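Local coordinates for protein GH3 beta-N-acetylglucosaminidase (Paenibacillaceae, PDB 6K5J) that hydrolyses terminal beta-linked N-acetylglucosamine residues from its substrates as a glycoside hydrolase of family 3, at residues Gly282-Ile296 and Ala311-Arg325. Residues are numbered along the deposited sequence; the frame is centred on the assembly and turned at random.
Sequences GEGAVQAVEAGADLI and ALLAAVESGRISEER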
ATOM      1  N   GLY A 282       6.925 -16.056 -17.830  1.00 30.39           N
ATOM      2  CA  GLY A 282       6.038 -16.877 -18.643  1.00 30.51           C
ATOM      3  C   GLY A 282       5.645 -18.167 -17.947  1.00 28.21           C
ATOM      4  O   GLY A 282       4.460 -18.503 -17.847  1.00 28.31           O
ATOM      5  N   GLU A 283       6.634 -18.889 -17.425  1.00 28.63           N
ATOM      6  CA  GLU A 283       6.350 -20.129 -16.719  1.00 31.29           C
ATOM      7  C   GLU A 283       5.731 -19.862 -15.353  1.00 30.22           C
ATOM      8  O   GLU A 283       4.941 -20.675 -14.863  1.00 23.58           O
ATOM      9  CB  GLU A 283       7.636 -20.960 -16.612  1.00 36.26           C
ATOM     10  CG  GLU A 283       7.494 -22.301 -15.905  1.00 42.94           C
ATOM     11  CD  GLU A 283       6.606 -23.310 -16.637  1.00 41.31           C
ATOM     12  OE1 GLU A 283       5.975 -24.131 -15.941  1.00 44.31           O
ATOM     13  OE2 GLU A 283       6.547 -23.301 -17.890  1.00 42.51           O
ATOM     14  N   GLY A 284       6.056 -18.730 -14.725  1.00 28.03           N
ATOM     15  CA  GLY A 284       5.334 -18.351 -13.522  1.00 25.53           C
ATOM     16  C   GLY A 284       3.860 -18.114 -13.791  1.00 21.37           C
ATOM     17  O   GLY A 284       3.001 -18.504 -12.993  1.00 24.69           O
ATOM     18  N   ALA A 285       3.545 -17.473 -14.919  1.00 21.37           N
ATOM     19  CA  ALA A 285       2.148 -17.268 -15.296  1.00 23.96           C
ATOM     20  C   ALA A 285       1.408 -18.598 -15.393  1.00 22.34           C
ATOM     21  O   ALA A 285       0.321 -18.764 -14.828  1.00 20.20           O
ATOM     22  CB  ALA A 285       2.070 -16.523 -16.628  1.00 21.76           C
ATOM     23  N   VAL A 286       1.987 -19.553 -16.124  1.00 20.17           N
ATOM     24  CA  VAL A 286       1.373 -20.872 -16.277  1.00 20.36           C
ATOM     25  C   VAL A 286       1.220 -21.541 -14.920  1.00 20.90           C
ATOM     26  O   VAL A 286       0.161 -22.085 -14.589  1.00 21.83           O
ATOM     27  CB  VAL A 286       2.208 -21.738 -17.243  1.00 22.65           C
ATOM     28  CG1 VAL A 286       1.664 -23.167 -17.300  1.00 23.48           C
ATOM     29  CG2 VAL A 286       2.233 -21.107 -18.621  1.00 21.08           C
ATOM     30  N   GLN A 287       2.275 -21.505 -14.107  1.00 21.35           N
ATOM     31  CA  GLN A 287       2.222 -22.184 -12.820  1.00 23.00           C
ATOM     32  C   GLN A 287       1.242 -21.518 -11.864  1.00 22.91           C
ATOM     33  O   GLN A 287       0.630 -22.201 -11.032  1.00 19.74           O
ATOM     34  CB  GLN A 287       3.614 -22.241 -12.203  1.00 24.45           C
ATOM     35  CG  GLN A 287       4.441 -23.406 -12.708  1.00 32.64           C
ATOM     36  CD  GLN A 287       5.863 -23.358 -12.209  1.00 34.79           C
ATOM     37  OE1 GLN A 287       6.794 -23.094 -12.969  1.00 48.11           O
ATOM     38  NE2 GLN A 287       6.040 -23.611 -10.923  1.00 33.14           N
ATOM     39  N   ALA A 288       1.074 -20.195 -11.971  1.00 21.57           N
ATOM     40  CA  ALA A 288       0.089 -19.504 -11.140  1.00 21.46           C
ATOM     41  C   ALA A 288      -1.334 -19.943 -11.472  1.00 19.64           C
ATOM     42  O   ALA A 288      -2.150 -20.169 -10.569  1.00 22.22           O
ATOM     43  CB  ALA A 288       0.235 -17.992 -11.312  1.00 21.48           C
ATOM     44  N   VAL A 289      -1.664 -20.051 -12.756  1.00 21.06           N
ATOM     45  CA  VAL A 289      -2.994 -20.539 -13.116  1.00 21.91           C
ATOM     46  C   VAL A 289      -3.168 -21.975 -12.639  1.00 20.85           C
ATOM     47  O   VAL A 289      -4.198 -22.334 -12.060  1.00 21.70           O
ATOM     48  CB  VAL A 289      -3.229 -20.414 -14.633  1.00 19.35           C
ATOM     49  CG1 VAL A 289      -4.501 -21.165 -15.026  1.00 21.85           C
ATOM     50  CG2 VAL A 289      -3.316 -18.932 -15.043  1.00 21.96           C
ATOM     51  N   GLU A 290      -2.141 -22.809 -12.833  1.00 22.62           N
ATOM     52  CA  GLU A 290      -2.233 -24.195 -12.377  1.00 24.07           C
ATOM     53  C   GLU A 290      -2.440 -24.267 -10.870  1.00 26.23           C
ATOM     54  O   GLU A 290      -3.160 -25.141 -10.376  1.00 23.66           O
ATOM     55  CB  GLU A 290      -0.979 -24.962 -12.786  1.00 23.41           C
ATOM     56  CG  GLU A 290      -0.893 -25.233 -14.284  1.00 29.26           C
ATOM     57  CD  GLU A 290       0.345 -26.042 -14.647  1.00 37.08           C
ATOM     58  OE1 GLU A 290       1.459 -25.596 -14.295  1.00 36.26           O
ATOM     59  OE2 GLU A 290       0.204 -27.125 -15.258  1.00 39.06           O
ATOM     60  N   ALA A 291      -1.828 -23.348 -10.123  1.00 20.86           N
ATOM     61  CA  ALA A 291      -1.988 -23.343  -8.674  1.00 20.98           C
ATOM     62  C   ALA A 291      -3.375 -22.893  -8.237  1.00 22.28           C
ATOM     63  O   ALA A 291      -3.791 -23.231  -7.123  1.00 23.36           O
ATOM     64  CB  ALA A 291      -0.918 -22.451  -8.027  1.00 22.29           C
ATOM     65  N   GLY A 292      -4.093 -22.134  -9.072  1.00 22.16           N
ATOM     66  CA  GLY A 292      -5.436 -21.706  -8.733  1.00 23.63           C
ATOM     67  C   GLY A 292      -5.747 -20.236  -8.961  1.00 20.74           C
ATOM     68  O   GLY A 292      -6.883 -19.813  -8.739  1.00 21.31           O
ATOM     69  N   ALA A 293      -4.767 -19.446  -9.405  1.00 20.44           N
ATOM     70  CA  ALA A 293      -4.992 -18.020  -9.623  1.00 22.52           C
ATOM     71  C   ALA A 293      -5.829 -17.771 -10.875  1.00 19.92           C
ATOM     72  O   ALA A 293      -5.807 -18.548 -11.834  1.00 20.16           O
ATOM     73  CB  ALA A 293      -3.659 -17.270  -9.748  1.00 19.94           C
ATOM     74  N   ASP A 294      -6.556 -16.651 -10.866  1.00 18.81           N
ATOM     75  CA  ASP A 294      -7.359 -16.230 -12.010  1.00 18.43           C
ATOM     76  C   ASP A 294      -6.726 -15.115 -12.810  1.00 21.59           C
ATOM     77  O   ASP A 294      -6.920 -15.052 -14.030  1.00 22.12           O
ATOM     78  CB  ASP A 294      -8.730 -15.722 -11.555  1.00 20.26           C
ATOM     79  CG  ASP A 294      -9.443 -16.705 -10.682  1.00 23.84           C
ATOM     80  OD1 ASP A 294      -9.649 -17.844 -11.148  1.00 21.07           O
ATOM     81  OD2 ASP A 294      -9.774 -16.342  -9.534  1.00 21.68           O
ATOM     82  N   LEU A 295      -6.038 -14.193 -12.144  1.00 18.83           N
ATOM     83  CA  LEU A 295      -5.597 -12.961 -12.777  1.00 18.41           C
ATOM     84  C   LEU A 295      -4.096 -12.826 -12.572  1.00 18.71           C
ATOM     85  O   LEU A 295      -3.626 -12.751 -11.430  1.00 17.57           O
ATOM     86  CB  LEU A 295      -6.341 -11.748 -12.212  1.00 17.64           C
ATOM     87  CG  LEU A 295      -6.123 -10.425 -12.950  1.00 19.59           C
ATOM     88  CD1 LEU A 295      -6.523 -10.520 -14.439  1.00 18.80           C
ATOM     89  CD2 LEU A 295      -6.899  -9.296 -12.261  1.00 16.44           C
ATOM     90  N   ILE A 296      -3.366 -12.785 -13.679  1.00 16.03           N
ATOM     91  CA  ILE A 296      -1.906 -12.733 -13.711  1.00 19.12           C
ATOM     92  C   ILE A 296      -1.490 -11.274 -13.838  1.00 18.65           C
ATOM     93  O   ILE A 296      -1.802 -10.620 -14.839  1.00 19.41           O
ATOM     94  CB  ILE A 296      -1.359 -13.547 -14.898  1.00 21.38           C
ATOM     95  CG1 ILE A 296      -1.779 -15.017 -14.818  1.00 28.37           C
ATOM     96  CG2 ILE A 296       0.146 -13.351 -15.056  1.00 23.95           C
ATOM     97  CD1 ILE A 296      -1.689 -15.648 -13.466  1.00 23.75           C
ATOM     98  N   ALA A 311       2.822 -17.746 -23.030  1.00 21.19           N
ATOM     99  CA  ALA A 311       2.992 -18.976 -22.264  1.00 23.60           C
ATOM    100  C   ALA A 311       1.647 -19.569 -21.856  1.00 24.28           C
ATOM    101  O   ALA A 311       1.473 -20.795 -21.876  1.00 20.04           O
ATOM    102  CB  ALA A 311       3.863 -18.705 -21.040  1.00 23.53           C
ATOM    103  N   LEU A 312       0.684 -18.720 -21.482  1.00 22.22           N
ATOM    104  CA  LEU A 312      -0.634 -19.220 -21.092  1.00 22.29           C
ATOM    105  C   LEU A 312      -1.345 -19.857 -22.278  1.00 23.24           C
ATOM    106  O   LEU A 312      -1.930 -20.939 -22.156  1.00 23.66           O
ATOM    107  CB  LEU A 312      -1.486 -18.089 -20.510  1.00 19.71           C
ATOM    108  CG  LEU A 312      -1.098 -17.651 -19.091  1.00 23.10           C
ATOM    109  CD1 LEU A 312      -1.819 -16.349 -18.720  1.00 21.64           C
ATOM    110  CD2 LEU A 312      -1.417 -18.751 -18.094  1.00 22.99           C
ATOM    111  N   LEU A 313      -1.303 -19.193 -23.435  1.00 23.02           N
ATOM    112  CA  LEU A 313      -1.902 -19.767 -24.634  1.00 22.57           C
ATOM    113  C   LEU A 313      -1.237 -21.092 -24.999  1.00 23.07           C
ATOM    114  O   LEU A 313      -1.921 -22.081 -25.298  1.00 23.64           O
ATOM    115  CB  LEU A 313      -1.806 -18.773 -25.790  1.00 25.12           C
ATOM    116  CG  LEU A 313      -2.522 -19.218 -27.064  1.00 30.35           C
ATOM    117  CD1 LEU A 313      -4.026 -19.300 -26.838  1.00 28.73           C
ATOM    118  CD2 LEU A 313      -2.204 -18.285 -28.225  1.00 33.80           C
ATOM    119  N   ALA A 314       0.096 -21.136 -24.971  1.00 23.43           N
ATOM    120  CA  ALA A 314       0.802 -22.365 -25.332  1.00 26.83           C
ATOM    121  C   ALA A 314       0.464 -23.502 -24.376  1.00 25.14           C
ATOM    122  O   ALA A 314       0.376 -24.666 -24.789  1.00 24.02           O
ATOM    123  CB  ALA A 314       2.313 -22.121 -25.357  1.00 25.08           C
ATOM    124  N   ALA A 315       0.270 -23.181 -23.093  1.00 22.48           N
ATOM    125  CA  ALA A 315      -0.069 -24.202 -22.107  1.00 23.89           C
ATOM    126  C   ALA A 315      -1.444 -24.805 -22.374  1.00 23.88           C
ATOM    127  O   ALA A 315      -1.643 -26.010 -22.182  1.00 23.44           O
ATOM    128  CB  ALA A 315      -0.004 -23.612 -20.698  1.00 21.82           C
ATOM    129  N   VAL A 316      -2.408 -23.993 -22.816  1.00 20.94           N
ATOM    130  CA  VAL A 316      -3.698 -24.560 -23.203  1.00 20.13           C
ATOM    131  C   VAL A 316      -3.553 -25.368 -24.483  1.00 22.10           C
ATOM    132  O   VAL A 316      -4.127 -26.454 -24.619  1.00 21.95           O
ATOM    133  CB  VAL A 316      -4.762 -23.458 -23.361  1.00 25.19           C
ATOM    134  CG1 VAL A 316      -6.090 -24.059 -23.871  1.00 24.70           C
ATOM    135  CG2 VAL A 316      -4.956 -22.713 -22.042  1.00 23.88           C
ATOM    136  N   GLU A 317      -2.768 -24.866 -25.434  1.00 23.26           N
ATOM    137  CA  GLU A 317      -2.659 -25.551 -26.715  1.00 23.23           C
ATOM    138  C   GLU A 317      -1.887 -26.859 -26.604  1.00 25.87           C
ATOM    139  O   GLU A 317      -2.107 -27.762 -27.419  1.00 23.81           O
ATOM    140  CB  GLU A 317      -2.022 -24.619 -27.738  1.00 24.03           C
ATOM    141  CG  GLU A 317      -2.961 -23.468 -28.138  1.00 27.01           C
ATOM    142  CD  GLU A 317      -2.346 -22.555 -29.184  1.00 34.82           C
ATOM    143  OE1 GLU A 317      -1.097 -22.524 -29.293  1.00 37.71           O
ATOM    144  OE2 GLU A 317      -3.113 -21.872 -29.894  1.00 43.41           O
ATOM    145  N   SER A 318      -1.039 -26.998 -25.587  1.00 20.20           N
ATOM    146  CA  SER A 318      -0.279 -28.215 -25.350  1.00 21.14           C
ATOM    147  C   SER A 318      -0.957 -29.157 -24.360  1.00 23.13           C
ATOM    148  O   SER A 318      -0.370 -30.184 -24.003  1.00 22.06           O
ATOM    149  CB  SER A 318       1.126 -27.865 -24.848  1.00 24.28           C
ATOM    150  OG  SER A 318       1.067 -27.333 -23.535  1.00 23.62           O
ATOM    151  N   GLY A 319      -2.162 -28.831 -23.902  1.00 22.21           N
ATOM    152  CA  GLY A 319      -2.881 -29.693 -22.986  1.00 23.38           C
ATOM    153  C   GLY A 319      -2.467 -29.596 -21.535  1.00 26.03           C
ATOM    154  O   GLY A 319      -2.915 -30.419 -20.728  1.00 24.67           O
ATOM    155  N   ARG A 320      -1.610 -28.635 -21.174  1.00 22.18           N
ATOM    156  CA  ARG A 320      -1.180 -28.508 -19.785  1.00 24.76           C
ATOM    157  C   ARG A 320      -2.239 -27.868 -18.906  1.00 25.70           C
ATOM    158  O   ARG A 320      -2.332 -28.201 -17.721  1.00 27.00           O
ATOM    159  CB  ARG A 320       0.102 -27.681 -19.687  1.00 26.01           C
ATOM    160  CG  ARG A 320       1.355 -28.393 -20.125  1.00 27.94           C
ATOM    161  CD  ARG A 320       2.561 -27.452 -19.959  1.00 31.69           C
ATOM    162  NE  ARG A 320       2.763 -27.102 -18.551  1.00 37.20           N
ATOM    163  CZ  ARG A 320       3.582 -26.143 -18.124  1.00 41.05           C
ATOM    164  NH1 ARG A 320       4.268 -25.416 -18.998  1.00 39.92           N
ATOM    165  NH2 ARG A 320       3.707 -25.901 -16.826  1.00 38.30           N
ATOM    166  N   ILE A 321      -3.004 -26.925 -19.449  1.00 24.24           N
ATOM    167  CA  ILE A 321      -4.125 -26.297 -18.756  1.00 25.06           C
ATOM    168  C   ILE A 321      -5.388 -26.639 -19.530  1.00 24.20           C
ATOM    169  O   ILE A 321      -5.435 -26.472 -20.755  1.00 24.53           O
ATOM    170  CB  ILE A 321      -3.945 -24.771 -18.633  1.00 22.30           C
ATOM    171  CG1 ILE A 321      -2.707 -24.443 -17.779  1.00 23.31           C
ATOM    172  CG2 ILE A 321      -5.199 -24.131 -18.045  1.00 24.33           C
ATOM    173  CD1 ILE A 321      -2.363 -22.918 -17.732  1.00 25.35           C
ATOM    174  N   SER A 322      -6.396 -27.125 -18.812  1.00 24.50           N
ATOM    175  CA  SER A 322      -7.617 -27.656 -19.397  1.00 28.53           C
ATOM    176  C   SER A 322      -8.598 -26.549 -19.768  1.00 29.51           C
ATOM    177  O   SER A 322      -8.521 -25.410 -19.295  1.00 26.81           O
ATOM    178  CB  SER A 322      -8.292 -28.637 -18.433  1.00 30.49           C
ATOM    179  OG  SER A 322      -9.028 -27.952 -17.428  1.00 29.32           O
ATOM    180  N   GLU A 323      -9.547 -26.919 -20.628  1.00 26.74           N
ATOM    181  CA  GLU A 323     -10.578 -25.989 -21.068  1.00 26.16           C
ATOM    182  C   GLU A 323     -11.451 -25.539 -19.906  1.00 24.78           C
ATOM    183  O   GLU A 323     -11.757 -24.349 -19.776  1.00 28.82           O
ATOM    184  CB  GLU A 323     -11.431 -26.640 -22.157  1.00 28.62           C
ATOM    185  CG  GLU A 323     -12.651 -25.812 -22.553  1.00 31.95           C
ATOM    186  CD  GLU A 323     -13.375 -26.383 -23.763  1.00 37.57           C
ATOM    187  OE1 GLU A 323     -13.048 -27.520 -24.168  1.00 38.35           O
ATOM    188  OE2 GLU A 323     -14.262 -25.689 -24.309  1.00 38.13           O
ATOM    189  N   GLU A 324     -11.884 -26.485 -19.060  1.00 26.72           N
ATOM    190  CA  GLU A 324     -12.674 -26.117 -17.889  1.00 32.19           C
ATOM    191  C   GLU A 324     -11.902 -25.159 -16.985  1.00 28.01           C
ATOM    192  O   GLU A 324     -12.467 -24.189 -16.468  1.00 26.61           O
ATOM    193  CB  GLU A 324     -13.090 -27.373 -17.114  1.00 30.31           C
ATOM    194  CG  GLU A 324     -13.942 -27.112 -15.858  1.00 36.82           C
ATOM    195  CD  GLU A 324     -13.129 -26.735 -14.616  1.00 34.01           C
ATOM    196  OE1 GLU A 324     -11.966 -27.191 -14.466  1.00 34.14           O
ATOM    197  OE2 GLU A 324     -13.659 -25.974 -13.782  1.00 34.91           O
ATOM    198  N   ARG A 325     -10.612 -25.422 -16.779  1.00 27.36           N
ATOM    199  CA  ARG A 325      -9.817 -24.588 -15.884  1.00 27.33           C
ATOM    200  C   ARG A 325      -9.818 -23.135 -16.339  1.00 26.00           C
ATOM    201  O   ARG A 325     -10.058 -22.225 -15.536  1.00 23.88           O
ATOM    202  CB  ARG A 325      -8.391 -25.129 -15.789  1.00 26.69           C
ATOM    203  CG  ARG A 325      -7.484 -24.311 -14.885  1.00 24.00           C
ATOM    204  CD  ARG A 325      -7.949 -24.312 -13.422  1.00 25.85           C
ATOM    205  NE  ARG A 325      -7.202 -23.309 -12.663  1.00 25.16           N
ATOM    206  CZ  ARG A 325      -7.514 -22.016 -12.643  1.00 22.74           C
ATOM    207  NH1 ARG A 325      -8.573 -21.582 -13.309  1.00 21.04           N
ATOM    208  NH2 ARG A 325      -6.774 -21.157 -11.948  1.00 21.89           N
TER
HETATM  209  O   HOH W   1      -6.022 -24.896 -10.458  1.00 31.86           O
HETATM  210  O   HOH W   2       2.101 -28.541 -16.532  1.00 37.63           O
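V286 and V289 of helix 282-291 pack against L312, A315 and I321 on the outer helical layer of the TIM-barrel-type family 3 domain. The helix axes cross at -56°. V286 CG2 meets A311 CB, while its CG1 meets A315 CB at 3.8 Å. V289 splits its branches: CG2 touches L312 CD2 at 3.6 Å and CG1 touches I321 CD1. L312 CD1 reaches I296 CG1, linking the helices to barrel strand 296-298.

The charged edge is a salt-bridge network of E283, E290 and R320. R320 NH2 donates to the syn lone pair of E283 OE1 at 3.0 Å, the carboxylate and guanidinium planes being 6° apart. The bend of R320 at chi3 (63°) lays one guanidinium face against V286 CG1. E290 OE1 accepts a weak second bond from NH2, its carboxylate steeply turned from the guanidinium, and water 2 bridges E290 OE2 and R320 NE. With an alanine in place of E283, R320 would probably lose its straight in-plane partner and turn more freely.

R325 closes the C-terminal end of helix 282-291, where G292 forms a Schellman motif. R325 NH1 is hydrogen-bonded to S329 OG; R325 NH2 donates to V289 O and, weakly, to A293 O, both at 2.8 Å.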